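PDB 2HXO: putative TetR-family transcriptional regulator from Streptomyces coelicolor, which probably binds regulatory DNA through a helix-turn-helix motif and controls transcription, as other TetR-family regulators do. Local coordinates for residues Ala95-Ala109 and His155-Asn167. Residues are numbered along the deposited sequence; the frame is centred on the assembly and turned at random.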
loop_
_atom_site.group_PDB
_atom_site.type_symbol
_atom_site.label_atom_id
_atom_site.label_comp_id
_atom_site.label_asym_id
_atom_site.label_seq_id
_atom_site.Cartn_x
_atom_site.Cartn_y
_atom_site.Cartn_z
ATOM N N ALA A 95 -10.473 -3.962 9.314
ATOM C CA ALA A 95 -10.077 -3.461 7.997
ATOM C C ALA A 95 -10.995 -2.336 7.484
ATOM O O ALA A 95 -10.517 -1.339 6.934
ATOM C CB ALA A 95 -10.039 -4.621 6.995
ATOM N N LEU A 96 -12.306 -2.490 7.653
ATOM C CA LEU A 96 -13.238 -1.445 7.215
ATOM C C LEU A 96 -13.051 -0.191 8.055
ATOM O O LEU A 96 -13.163 0.922 7.549
ATOM C CB LEU A 96 -14.685 -1.916 7.324
ATOM C CG LEU A 96 -15.063 -2.968 6.286
ATOM C CD1 LEU A 96 -16.508 -3.404 6.509
ATOM C CD2 LEU A 96 -14.864 -2.395 4.883
ATOM N N GLY A 97 -12.775 -0.376 9.344
ATOM C CA GLY A 97 -12.537 0.763 10.211
ATOM C C GLY A 97 -11.358 1.530 9.632
ATOM O O GLY A 97 -11.409 2.751 9.514
ATOM N N LEU A 98 -10.296 0.821 9.251
ATOM C CA LEU A 98 -9.130 1.487 8.682
ATOM C C LEU A 98 -9.455 2.101 7.320
ATOM O O LEU A 98 -9.074 3.230 7.032
ATOM C CB LEU A 98 -7.957 0.503 8.558
ATOM C CG LEU A 98 -7.307 0.106 9.891
ATOM C CD1 LEU A 98 -6.217 -0.917 9.651
ATOM C CD2 LEU A 98 -6.737 1.356 10.578
ATOM N N TRP A 99 -10.161 1.351 6.478
ATOM C CA TRP A 99 -10.534 1.836 5.155
ATOM C C TRP A 99 -11.367 3.119 5.241
ATOM O O TRP A 99 -11.076 4.105 4.559
ATOM C CB TRP A 99 -11.323 0.758 4.406
ATOM C CG TRP A 99 -11.997 1.261 3.150
ATOM C CD1 TRP A 99 -13.200 1.921 3.065
ATOM C CD2 TRP A 99 -11.533 1.104 1.802
ATOM N NE1 TRP A 99 -13.512 2.170 1.747
ATOM C CE2 TRP A 99 -12.507 1.680 0.953
ATOM C CE3 TRP A 99 -10.394 0.529 1.230
ATOM C CZ2 TRP A 99 -12.375 1.691 -0.438
ATOM C CZ3 TRP A 99 -10.261 0.541 -0.155
ATOM C CH2 TRP A 99 -11.247 1.117 -0.972
ATOM N N ASP A 100 -12.404 3.105 6.075
ATOM C CA ASP A 100 -13.257 4.273 6.231
ATOM C C ASP A 100 -12.506 5.449 6.854
ATOM O O ASP A 100 -12.739 6.610 6.492
ATOM C CB ASP A 100 -14.488 3.934 7.081
ATOM C CG ASP A 100 -15.444 2.982 6.371
ATOM O OD1 ASP A 100 -15.405 2.918 5.118
ATOM O OD2 ASP A 100 -16.240 2.304 7.058
ATOM N N ALA A 101 -11.609 5.160 7.790
ATOM C CA ALA A 101 -10.845 6.221 8.427
ATOM C C ALA A 101 -9.917 6.916 7.424
ATOM O O ALA A 101 -9.843 8.144 7.400
ATOM C CB ALA A 101 -10.031 5.658 9.606
ATOM N N THR A 102 -9.209 6.153 6.596
ATOM C CA THR A 102 -8.297 6.771 5.635
ATOM C C THR A 102 -9.086 7.501 4.547
ATOM O O THR A 102 -8.551 8.314 3.794
ATOM C CB THR A 102 -7.377 5.730 4.979
ATOM O OG1 THR A 102 -8.131 4.949 4.051
ATOM C CG2 THR A 102 -6.770 4.815 6.031
ATOM N N GLU A 103 -10.377 7.209 4.488
ATOM C CA GLU A 103 -11.260 7.814 3.507
ATOM C C GLU A 103 -11.753 9.151 4.056
ATOM O O GLU A 103 -11.900 10.132 3.315
ATOM C CB GLU A 103 -12.426 6.861 3.235
ATOM C CG GLU A 103 -13.518 7.397 2.336
ATOM C CD GLU A 103 -14.224 6.277 1.581
ATOM O OE1 GLU A 103 -13.666 5.816 0.557
ATOM O OE2 GLU A 103 -15.321 5.847 2.018
ATOM N N ALA A 104 -11.995 9.186 5.361
ATOM C CA ALA A 104 -12.456 10.403 6.015
ATOM C C ALA A 104 -11.278 11.343 6.289
ATOM O O ALA A 104 -11.449 12.564 6.373
ATOM C CB ALA A 104 -13.163 10.058 7.320
ATOM N N HIS A 105 -10.086 10.769 6.421
ATOM C CA HIS A 105 -8.874 11.537 6.690
ATOM C C HIS A 105 -7.764 11.120 5.722
ATOM O O HIS A 105 -6.983 10.212 6.006
ATOM C CB HIS A 105 -8.408 11.298 8.129
ATOM C CG HIS A 105 -9.429 11.635 9.175
ATOM N ND1 HIS A 105 -9.525 12.688 10.020
ATOM C CD2 HIS A 105 -10.491 10.811 9.475
ATOM C CE1 HIS A 105 -10.629 12.477 10.814
ATOM N NE2 HIS A 105 -11.194 11.337 10.465
ATOM N N PRO A 106 -7.678 11.790 4.565
ATOM C CA PRO A 106 -6.681 11.518 3.521
ATOM C C PRO A 106 -5.247 11.421 4.012
ATOM O O PRO A 106 -4.472 10.577 3.553
ATOM C CB PRO A 106 -6.881 12.678 2.549
ATOM C CG PRO A 106 -8.355 12.947 2.670
ATOM C CD PRO A 106 -8.569 12.893 4.165
ATOM N N TRP A 107 -4.889 12.302 4.935
ATOM C CA TRP A 107 -3.538 12.317 5.490
ATOM C C TRP A 107 -3.193 11.024 6.254
ATOM O O TRP A 107 -2.021 10.677 6.398
ATOM C CB TRP A 107 -3.386 13.514 6.430
ATOM C CG TRP A 107 -4.445 13.566 7.507
ATOM C CD1 TRP A 107 -5.653 14.203 7.444
ATOM C CD2 TRP A 107 -4.396 12.932 8.794
ATOM N NE1 TRP A 107 -6.358 14.011 8.612
ATOM C CE2 TRP A 107 -5.610 13.234 9.457
ATOM C CE3 TRP A 107 -3.444 12.139 9.452
ATOM C CZ2 TRP A 107 -5.899 12.767 10.749
ATOM C CZ3 TRP A 107 -3.732 11.675 10.741
ATOM C CH2 TRP A 107 -4.950 11.993 11.372
ATOM N N LEU A 108 -4.212 10.312 6.729
ATOM C CA LEU A 108 -3.998 9.089 7.501
ATOM C C LEU A 108 -3.127 8.027 6.838
ATOM O O LEU A 108 -2.258 7.442 7.488
ATOM C CB LEU A 108 -5.338 8.454 7.888
ATOM C CG LEU A 108 -5.248 7.367 8.967
ATOM C CD1 LEU A 108 -4.749 7.985 10.271
ATOM C CD2 LEU A 108 -6.607 6.734 9.196
ATOM N N ALA A 109 -3.357 7.769 5.555
ATOM C CA ALA A 109 -2.591 6.751 4.843
ATOM C C ALA A 109 -1.086 6.995 4.885
ATOM O O ALA A 109 -0.302 6.063 5.066
ATOM C CB ALA A 109 -3.060 6.665 3.393
ATOM N N HIS A 155 -0.394 -5.599 5.470
ATOM C CA HIS A 155 0.124 -5.120 4.197
ATOM C C HIS A 155 -0.989 -5.021 3.169
ATOM O O HIS A 155 -1.004 -4.113 2.330
ATOM C CB HIS A 155 1.218 -6.050 3.648
ATOM C CG HIS A 155 2.544 -5.912 4.327
ATOM N ND1 HIS A 155 3.517 -6.821 4.569
ATOM C CD2 HIS A 155 3.027 -4.707 4.788
ATOM C CE1 HIS A 155 4.559 -6.154 5.163
ATOM N NE2 HIS A 155 4.239 -4.879 5.285
ATOM N N TYR A 156 -1.910 -5.976 3.194
ATOM C CA TYR A 156 -3.010 -5.928 2.247
ATOM C C TYR A 156 -3.855 -4.687 2.521
ATOM O O TYR A 156 -4.198 -3.937 1.609
ATOM C CB TYR A 156 -3.907 -7.156 2.347
ATOM C CG TYR A 156 -5.133 -6.957 1.506
ATOM C CD1 TYR A 156 -5.093 -7.150 0.126
ATOM C CD2 TYR A 156 -6.307 -6.442 2.071
ATOM C CE1 TYR A 156 -6.191 -6.828 -0.678
ATOM C CE2 TYR A 156 -7.403 -6.113 1.281
ATOM C CZ TYR A 156 -7.342 -6.311 -0.087
ATOM O OH TYR A 156 -8.447 -6.024 -0.853
ATOM N N ILE A 157 -4.187 -4.467 3.785
ATOM C CA ILE A 157 -4.996 -3.315 4.145
ATOM C C ILE A 157 -4.360 -1.985 3.719
ATOM O O ILE A 157 -5.031 -1.125 3.127
ATOM C CB ILE A 157 -5.287 -3.318 5.657
ATOM C CG1 ILE A 157 -6.206 -4.503 5.978
ATOM C CG2 ILE A 157 -5.932 -2.001 6.072
ATOM C CD1 ILE A 157 -6.326 -4.850 7.437
ATOM N N LEU A 158 -3.071 -1.818 4.011
ATOM C CA LEU A 158 -2.344 -0.598 3.647
ATOM C C LEU A 158 -2.315 -0.376 2.140
ATOM O O LEU A 158 -2.374 0.755 1.661
ATOM C CB LEU A 158 -0.906 -0.673 4.152
ATOM C CG LEU A 158 -0.577 -0.167 5.557
ATOM C CD1 LEU A 158 -1.593 -0.655 6.589
ATOM C CD2 LEU A 158 0.809 -0.657 5.899
ATOM N N GLY A 159 -2.211 -1.465 1.395
ATOM C CA GLY A 159 -2.155 -1.366 -0.051
ATOM C C GLY A 159 -3.471 -0.987 -0.705
ATOM O O GLY A 159 -3.502 -0.157 -1.616
ATOM N N ALA A 160 -4.566 -1.599 -0.269
ATOM C CA ALA A 160 -5.860 -1.271 -0.853
ATOM C C ALA A 160 -6.332 0.082 -0.309
ATOM O O ALA A 160 -6.730 0.961 -1.076
ATOM C CB ALA A 160 -6.877 -2.366 -0.538
ATOM N N ALA A 161 -6.275 0.261 1.009
ATOM C CA ALA A 161 -6.696 1.530 1.607
ATOM C C ALA A 161 -5.803 2.679 1.129
ATOM O O ALA A 161 -6.277 3.793 0.899
ATOM C CB ALA A 161 -6.658 1.440 3.132
ATOM N N GLY A 162 -4.510 2.402 0.989
ATOM C CA GLY A 162 -3.578 3.419 0.534
ATOM C C GLY A 162 -3.952 3.911 -0.852
ATOM O O GLY A 162 -3.966 5.115 -1.109
ATOM N N GLN A 163 -4.257 2.978 -1.746
ATOM C CA GLN A 163 -4.640 3.324 -3.108
ATOM C C GLN A 163 -5.977 4.058 -3.082
ATOM O O GLN A 163 -6.192 5.005 -3.836
ATOM C CB GLN A 163 -4.750 2.060 -3.966
ATOM C CG GLN A 163 -4.853 2.309 -5.468
ATOM C CD GLN A 163 -3.759 3.242 -5.992
ATOM O OE1 GLN A 163 -2.621 3.222 -5.515
ATOM N NE2 GLN A 163 -4.101 4.055 -6.988
ATOM N N ASN A 164 -6.874 3.618 -2.207
ATOM C CA ASN A 164 -8.178 4.256 -2.077
ATOM C C ASN A 164 -8.019 5.733 -1.692
ATOM O O ASN A 164 -8.711 6.601 -2.232
ATOM C CB ASN A 164 -9.015 3.539 -1.019
ATOM C CG ASN A 164 -10.267 4.303 -0.659
ATOM O OD1 ASN A 164 -11.122 4.546 -1.509
ATOM N ND2 ASN A 164 -10.380 4.694 0.610
ATOM N N ALA A 165 -7.113 6.015 -0.758
ATOM C CA ALA A 165 -6.863 7.392 -0.330
ATOM C C ALA A 165 -6.420 8.241 -1.523
ATOM O O ALA A 165 -6.828 9.399 -1.661
ATOM C CB ALA A 165 -5.794 7.426 0.750
ATOM N N ALA A 166 -5.589 7.659 -2.385
ATOM C CA ALA A 166 -5.097 8.356 -3.571
ATOM C C ALA A 166 -6.258 8.672 -4.517
ATOM O O ALA A 166 -6.385 9.798 -5.001
ATOM C CB ALA A 166 -4.049 7.506 -4.281
ATOM N N ASN A 167 -7.101 7.673 -4.779
ATOM C CA ASN A 167 -8.264 7.862 -5.648
ATOM C C ASN A 167 -9.451 7.010 -5.179
ATOM O O ASN A 167 -10.449 7.613 -4.719
ATOM C CB ASN A 167 -7.914 7.524 -7.107
ATOM C CG ASN A 167 -7.874 6.024 -7.382
ATOM O OD1 ASN A 167 -7.168 5.272 -6.711
ATOM N ND2 ASN A 167 -8.635 5.589 -8.382
#
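Trp99 and Asn164 show how an amide can pack on an indole: the Asn164 carboxamide lies stacked over one face of the ring, the two planes only 16° apart. Asn164 ND2 sits 3.6 Å above the ring plane, over its centre. Asn164 OD1 lies 3.3 Å from Trp99 CZ2, and Asn164 CB comes down on Trp99 CH2 and CZ3. Because Trp99 CG is anti to its own backbone N, the indole swings out from its helix and extends along the side of helix 155-166, bringing CE3 near Ala161 CA and CZ3 near Ala160 O. Phe218 of helix 214-230 stacks with the same indole. Replacing the indole by an alanine is likely to leave the Asn164 amide without its platform and open a gap between the helices beside Ala160 and Ala161. The amide has a second, looser tie, a weak hydrogen bond of 3.5 Å from Asn164 ND2 to Glu103 OE1, with carboxylate and amide planes 61° apart. Toward the beginning of both segments the contact turns apolar: Ile157 sets CD1 against Ala95 CB (3.7 Å) and CG2 against Leu98 CD1, the Leu98 and Ile157 side chains crossing at about a right angle. Past His105, where the chain leaves the first helix, Ala109 CB lies 3.9 Å from Ala165 CB. The axes of segments 95-104 and 155-166 come within 9.1 Å at a crossing angle of -22°, nearly parallel, within the all-helical C-terminal domain of the TetR fold.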